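Na-K-Cl cotransporter (PDB 3G40) probably carries chloride together with cations across the membrane as a symporter, of which this chain is the C-terminal cytoplasmic domain. Local coordinates at residues G140-S145 and M178-L183; L183-L188 and L247-L252. One frame throughout, in Å; residues are numbered along the deposited sequence.

Contact 1 of 2, residues G140-S145 and M178-L183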
loop_
_atom_site.group_PDB
_atom_site.type_symbol
_atom_site.label_atom_id
_atom_site.label_comp_id
_atom_site.label_asym_id
_atom_site.label_seq_id
_atom_site.Cartn_x
_atom_site.Cartn_y
_atom_site.Cartn_z
ATOM N N GLY A 140 9.979 17.932 -15.417
ATOM C CA GLY A 140 10.074 16.492 -15.559
ATOM C C GLY A 140 8.703 15.887 -15.321
ATOM O O GLY A 140 7.801 16.553 -14.794
ATOM N N VAL A 141 8.534 14.633 -15.718
ATOM C CA VAL A 141 7.278 13.928 -15.488
ATOM C C VAL A 141 7.550 12.559 -14.865
ATOM O O VAL A 141 8.453 11.831 -15.305
ATOM C CB VAL A 141 6.472 13.746 -16.796
ATOM C CG1 VAL A 141 5.200 12.944 -16.536
ATOM C CG2 VAL A 141 6.134 15.108 -17.408
ATOM N N LEU A 142 6.790 12.231 -13.818
ATOM C CA LEU A 142 6.780 10.882 -13.262
ATOM C C LEU A 142 5.411 10.288 -13.527
ATOM O O LEU A 142 4.394 10.855 -13.135
ATOM C CB LEU A 142 7.052 10.902 -11.758
ATOM C CG LEU A 142 8.469 11.286 -11.327
ATOM C CD1 LEU A 142 8.551 11.383 -9.810
ATOM C CD2 LEU A 142 9.498 10.256 -11.863
ATOM N N LEU A 143 5.375 9.158 -14.219
ATOM C CA LEU A 143 4.107 8.495 -14.487
ATOM C C LEU A 143 4.068 7.168 -13.733
ATOM O O LEU A 143 4.875 6.264 -13.981
ATOM C CB LEU A 143 3.917 8.304 -15.992
ATOM C CG LEU A 143 2.677 7.543 -16.457
ATOM C CD1 LEU A 143 1.383 8.359 -16.238
ATOM C CD2 LEU A 143 2.838 7.140 -17.918
ATOM N N PHE A 144 3.139 7.064 -12.788
ATOM C CA PHE A 144 3.127 5.951 -11.852
ATOM C C PHE A 144 2.066 4.907 -12.198
ATOM O O PHE A 144 0.883 5.216 -12.317
ATOM C CB PHE A 144 2.944 6.503 -10.437
ATOM C CG PHE A 144 2.902 5.458 -9.358
ATOM C CD1 PHE A 144 3.790 4.377 -9.361
ATOM C CD2 PHE A 144 2.002 5.581 -8.313
ATOM C CE1 PHE A 144 3.752 3.433 -8.344
ATOM C CE2 PHE A 144 1.961 4.650 -7.292
ATOM C CZ PHE A 144 2.834 3.568 -7.306
ATOM N N SER A 145 2.497 3.660 -12.372
ATOM C CA SER A 145 1.561 2.598 -12.706
ATOM C C SER A 145 1.571 1.582 -11.572
ATOM O O SER A 145 2.372 0.643 -11.551
ATOM C CB SER A 145 1.935 1.965 -14.050
ATOM O OG SER A 145 0.996 0.976 -14.433
ATOM N N MET A 178 17.443 10.014 -18.832
ATOM C CA MET A 178 17.485 9.056 -17.733
ATOM C C MET A 178 17.918 9.678 -16.406
ATOM O O MET A 178 18.093 8.969 -15.409
ATOM C CB MET A 178 18.410 7.858 -18.072
ATOM C CG MET A 178 19.894 8.201 -18.052
ATOM S SD MET A 178 20.968 6.728 -18.036
ATOM C CE MET A 178 20.461 5.937 -19.560
ATOM N N ASP A 179 18.094 10.997 -16.381
ATOM C CA ASP A 179 18.543 11.648 -15.153
ATOM C C ASP A 179 17.526 11.522 -14.018
ATOM O O ASP A 179 17.893 11.189 -12.882
ATOM C CB ASP A 179 18.863 13.118 -15.401
ATOM C CG ASP A 179 20.062 13.303 -16.294
ATOM O OD1 ASP A 179 21.158 13.559 -15.767
ATOM O OD2 ASP A 179 19.901 13.190 -17.520
ATOM N N LEU A 180 16.258 11.794 -14.325
ATOM C CA LEU A 180 15.191 11.729 -13.322
ATOM C C LEU A 180 15.033 10.276 -12.854
ATOM O O LEU A 180 14.879 10.011 -11.662
ATOM C CB LEU A 180 13.866 12.244 -13.912
ATOM C CG LEU A 180 12.872 13.042 -13.067
ATOM C CD1 LEU A 180 11.442 12.843 -13.592
ATOM C CD2 LEU A 180 12.964 12.732 -11.579
ATOM N N ALA A 181 15.081 9.335 -13.797
ATOM C CA ALA A 181 15.002 7.910 -13.458
ATOM C C ALA A 181 16.065 7.514 -12.429
ATOM O O ALA A 181 15.759 6.884 -11.416
ATOM C CB ALA A 181 15.132 7.040 -14.726
ATOM N N LEU A 182 17.309 7.919 -12.680
ATOM C CA LEU A 182 18.418 7.627 -11.768
ATOM C C LEU A 182 18.242 8.275 -10.398
ATOM O O LEU A 182 18.489 7.651 -9.368
ATOM C CB LEU A 182 19.748 8.066 -12.390
ATOM C CG LEU A 182 21.030 7.832 -11.596
ATOM C CD1 LEU A 182 21.172 6.341 -11.226
ATOM C CD2 LEU A 182 22.226 8.315 -12.419
ATOM N N LEU A 183 17.829 9.540 -10.383
ATOM C CA LEU A 183 17.633 10.258 -9.122
ATOM C C LEU A 183 16.539 9.626 -8.275
ATOM O O LEU A 183 16.679 9.503 -7.059
ATOM C CB LEU A 183 17.323 11.735 -9.388
ATOM C CG LEU A 183 18.521 12.539 -9.892
ATOM C CD1 LEU A 183 18.064 13.789 -10.621
ATOM C CD2 LEU A 183 19.469 12.887 -8.736
#
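Helix-on-sheet packing of an alpha/beta domain brings Leu180, in the first turn of helix 179-192, against Gly140, Val141 and Leu142 on strand 140-145. One methyl group does the touching from the helix side. Leu180 CD1 stands 3.7 Å from Leu142 CD2, and Leu142 CG is 4.0 Å from the same CD1. The two side chains lie oblique to each other, the Leu180 methyl set against the CG-CD2 branch of Leu142. The bond from CA to CB of Leu142 points neither at the helix nor from it; CG, anti to the carbonyl carbon (chi1 -69°), sits beside the backbone N, and from there the branch ending in CD2 reaches Leu180. At Gly140, where no side chain intervenes, Leu180 CD1 comes within 4.4 Å of CA. The same methyl lies 3.6 Å from Val141 O, a van der Waals approach to a carbonyl; no hydrogen bond joins the segments. The segment axes, 9.7 Å apart at closest and 58° between directions, leave the strand and helix far from aligned, and the closest CA pair is Gly140 with Leu180.

Strand 140-145 lies inside the mixed sheet, parallel to strand 112-116 on one edge and antiparallel to strand 271-276 on the other. Both leucines also touch Ile112 and Ala275 on these neighbours, which places the contact over three adjacent strands. At the helix start, the carboxylate of Asp277 accepts hydrogen bonds from the backbone N atoms of Asp179 and Leu180.

Contact 2 of 2, residues L183-L188 and L247-L252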
loop_
_atom_site.group_PDB
_atom_site.type_symbol
_atom_site.label_atom_id
_atom_site.label_comp_id
_atom_site.label_asym_id
_atom_site.label_seq_id
_atom_site.Cartn_x
_atom_site.Cartn_y
_atom_site.Cartn_z
ATOM N N LEU A 183 17.829 9.540 -10.383
ATOM C CA LEU A 183 17.633 10.258 -9.122
ATOM C C LEU A 183 16.539 9.626 -8.275
ATOM O O LEU A 183 16.679 9.503 -7.059
ATOM C CB LEU A 183 17.323 11.735 -9.388
ATOM C CG LEU A 183 18.521 12.539 -9.892
ATOM C CD1 LEU A 183 18.064 13.789 -10.621
ATOM C CD2 LEU A 183 19.469 12.887 -8.736
ATOM N N ILE A 184 15.451 9.219 -8.924
ATOM C CA ILE A 184 14.373 8.541 -8.232
ATOM C C ILE A 184 14.825 7.172 -7.699
ATOM O O ILE A 184 14.473 6.786 -6.583
ATOM C CB ILE A 184 13.144 8.377 -9.146
ATOM C CG1 ILE A 184 12.479 9.742 -9.409
ATOM C CG2 ILE A 184 12.138 7.427 -8.515
ATOM C CD1 ILE A 184 11.760 10.335 -8.210
ATOM N N ALA A 185 15.619 6.447 -8.497
ATOM C CA ALA A 185 16.166 5.166 -8.060
ATOM C C ALA A 185 16.991 5.338 -6.785
ATOM O O ALA A 185 16.824 4.607 -5.815
ATOM C CB ALA A 185 17.030 4.524 -9.191
ATOM N N TYR A 186 17.868 6.333 -6.783
ATOM C CA TYR A 186 18.716 6.587 -5.626
ATOM C C TYR A 186 17.910 7.042 -4.405
ATOM O O TYR A 186 18.171 6.630 -3.271
ATOM C CB TYR A 186 19.734 7.678 -5.955
ATOM C CG TYR A 186 20.618 7.996 -4.778
ATOM C CD1 TYR A 186 21.752 7.238 -4.519
ATOM C CD2 TYR A 186 20.300 9.031 -3.903
ATOM C CE1 TYR A 186 22.560 7.513 -3.429
ATOM C CE2 TYR A 186 21.098 9.312 -2.812
ATOM C CZ TYR A 186 22.227 8.552 -2.579
ATOM O OH TYR A 186 23.027 8.831 -1.493
ATOM N N LYS A 187 16.961 7.940 -4.637
ATOM C CA LYS A 187 16.113 8.442 -3.548
ATOM C C LYS A 187 15.318 7.302 -2.879
ATOM O O LYS A 187 15.294 7.178 -1.647
ATOM C CB LYS A 187 15.175 9.520 -4.105
ATOM C CG LYS A 187 14.102 10.044 -3.122
ATOM C CD LYS A 187 14.732 10.578 -1.847
ATOM C CE LYS A 187 15.473 11.883 -2.082
ATOM N NZ LYS A 187 16.067 12.400 -0.809
ATOM N N LEU A 188 14.679 6.455 -3.687
ATOM C CA LEU A 188 13.879 5.369 -3.137
ATOM C C LEU A 188 14.770 4.287 -2.548
ATOM O O LEU A 188 14.468 3.717 -1.500
ATOM C CB LEU A 188 12.929 4.786 -4.193
ATOM C CG LEU A 188 11.835 5.738 -4.657
ATOM C CD1 LEU A 188 10.993 5.119 -5.755
ATOM C CD2 LEU A 188 10.942 6.185 -3.459
ATOM N N LEU A 247 9.568 -2.452 -7.380
ATOM C CA LEU A 247 9.305 -1.331 -8.265
ATOM C C LEU A 247 10.311 -1.326 -9.395
ATOM O O LEU A 247 11.527 -1.369 -9.157
ATOM C CB LEU A 247 9.423 -0.008 -7.508
ATOM C CG LEU A 247 9.240 1.265 -8.362
ATOM C CD1 LEU A 247 7.785 1.457 -8.811
ATOM C CD2 LEU A 247 9.720 2.513 -7.613
ATOM N N HIS A 248 9.793 -1.261 -10.614
ATOM C CA HIS A 248 10.615 -1.075 -11.806
ATOM C C HIS A 248 10.558 0.396 -12.219
ATOM O O HIS A 248 9.470 0.950 -12.400
ATOM C CB HIS A 248 10.061 -1.917 -12.944
ATOM C CG HIS A 248 10.091 -3.387 -12.672
ATOM N ND1 HIS A 248 11.155 -4.185 -13.034
ATOM C CD2 HIS A 248 9.193 -4.205 -12.074
ATOM C CE1 HIS A 248 10.909 -5.431 -12.672
ATOM N NE2 HIS A 248 9.723 -5.473 -12.091
ATOM N N ILE A 249 11.726 1.020 -12.352
ATOM C CA ILE A 249 11.834 2.390 -12.859
ATOM C C ILE A 249 12.316 2.360 -14.302
ATOM O O ILE A 249 13.353 1.751 -14.607
ATOM C CB ILE A 249 12.817 3.220 -11.997
ATOM C CG1 ILE A 249 12.359 3.214 -10.527
ATOM C CG2 ILE A 249 12.961 4.652 -12.551
ATOM C CD1 ILE A 249 13.385 3.739 -9.564
ATOM N N PHE A 250 11.541 2.974 -15.193
ATOM C CA PHE A 250 11.900 3.096 -16.603
ATOM C C PHE A 250 12.025 4.569 -16.963
ATOM O O PHE A 250 11.531 5.435 -16.241
ATOM C CB PHE A 250 10.809 2.483 -17.489
ATOM C CG PHE A 250 10.633 0.998 -17.307
ATOM C CD1 PHE A 250 9.732 0.500 -16.376
ATOM C CD2 PHE A 250 11.354 0.103 -18.081
ATOM C CE1 PHE A 250 9.566 -0.873 -16.210
ATOM C CE2 PHE A 250 11.193 -1.278 -17.918
ATOM C CZ PHE A 250 10.303 -1.757 -16.978
ATOM N N SER A 251 12.673 4.859 -18.085
ATOM C CA SER A 251 12.557 6.188 -18.670
ATOM C C SER A 251 11.238 6.267 -19.433
ATOM O O SER A 251 10.766 5.261 -19.966
ATOM C CB SER A 251 13.744 6.475 -19.586
ATOM O OG SER A 251 14.910 6.621 -18.799
ATOM N N LEU A 252 10.627 7.451 -19.438
ATOM C CA LEU A 252 9.391 7.715 -20.172
ATOM C C LEU A 252 9.716 8.461 -21.469
ATOM O O LEU A 252 10.329 9.535 -21.440
ATOM C CB LEU A 252 8.423 8.557 -19.303
ATOM C CG LEU A 252 7.099 9.030 -19.904
ATOM C CD1 LEU A 252 6.268 7.846 -20.356
ATOM C CD2 LEU A 252 6.322 9.861 -18.863
#
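Ile249 sets its CD1 methyl against the surface of helix 179-192 at Ala185, a knob from strand 247-251 of the mixed sheet of this alpha/beta domain resting on a small helix residue. The fit is close: Ile249 CD1 is 3.5 Å from Ala185 CA and 3.7 Å from Ala185 CB. The flank of the hollow is formed by Ile184, whose CG2 lies 4.0 Å from Ile249 CD1. An extended Ile249 chain, with CD1 anti to CA across the CB-CG1 bond (chi2 168°), carries this methyl up to the helix. The bond from CA to CB of Ile184 is aimed at the strand, yet the rest of the chain turns elsewhere, touching Trp19 and Ile43. The two axes run nearly antiparallel at 158° and pass 9.5 Å apart, with the Ala185 and Ile249 CA atoms separated by 7.0 Å.

Around Ile249, Ile158 and Leu160 of one neighbouring strand and Ile273 of the other are also in contact. A turn farther along the helix, Leu188, which also touches Phe39 and Asp42 of helix 30-44, crosses Leu247 at about a right angle, methyl to methyl, with Leu188 CD1 only 3.4 Å from Leu247 CD2, tighter than usual for two carbons.

In the fold
The contacts follow one another along the chain, and both lie on helix 179-192, sharing Leu183; their centres are about 6 Å apart. The two strands they use, 140-145 and 247-251, are separated in the sheet by strand 271-276, so the helix spans that strand. Direct packing also connects the contacts: Leu142 CD1 meets Ile184 CD1 at 3.7 Å, and Ala181 O lies 3.8 Å from Ile249 CG2. Contact 1 joins the first and second family regions of the cytoplasmic domain, whereas contact 2 stays within the second. Both are buried near the chain centre, and the other protein chain touches neither.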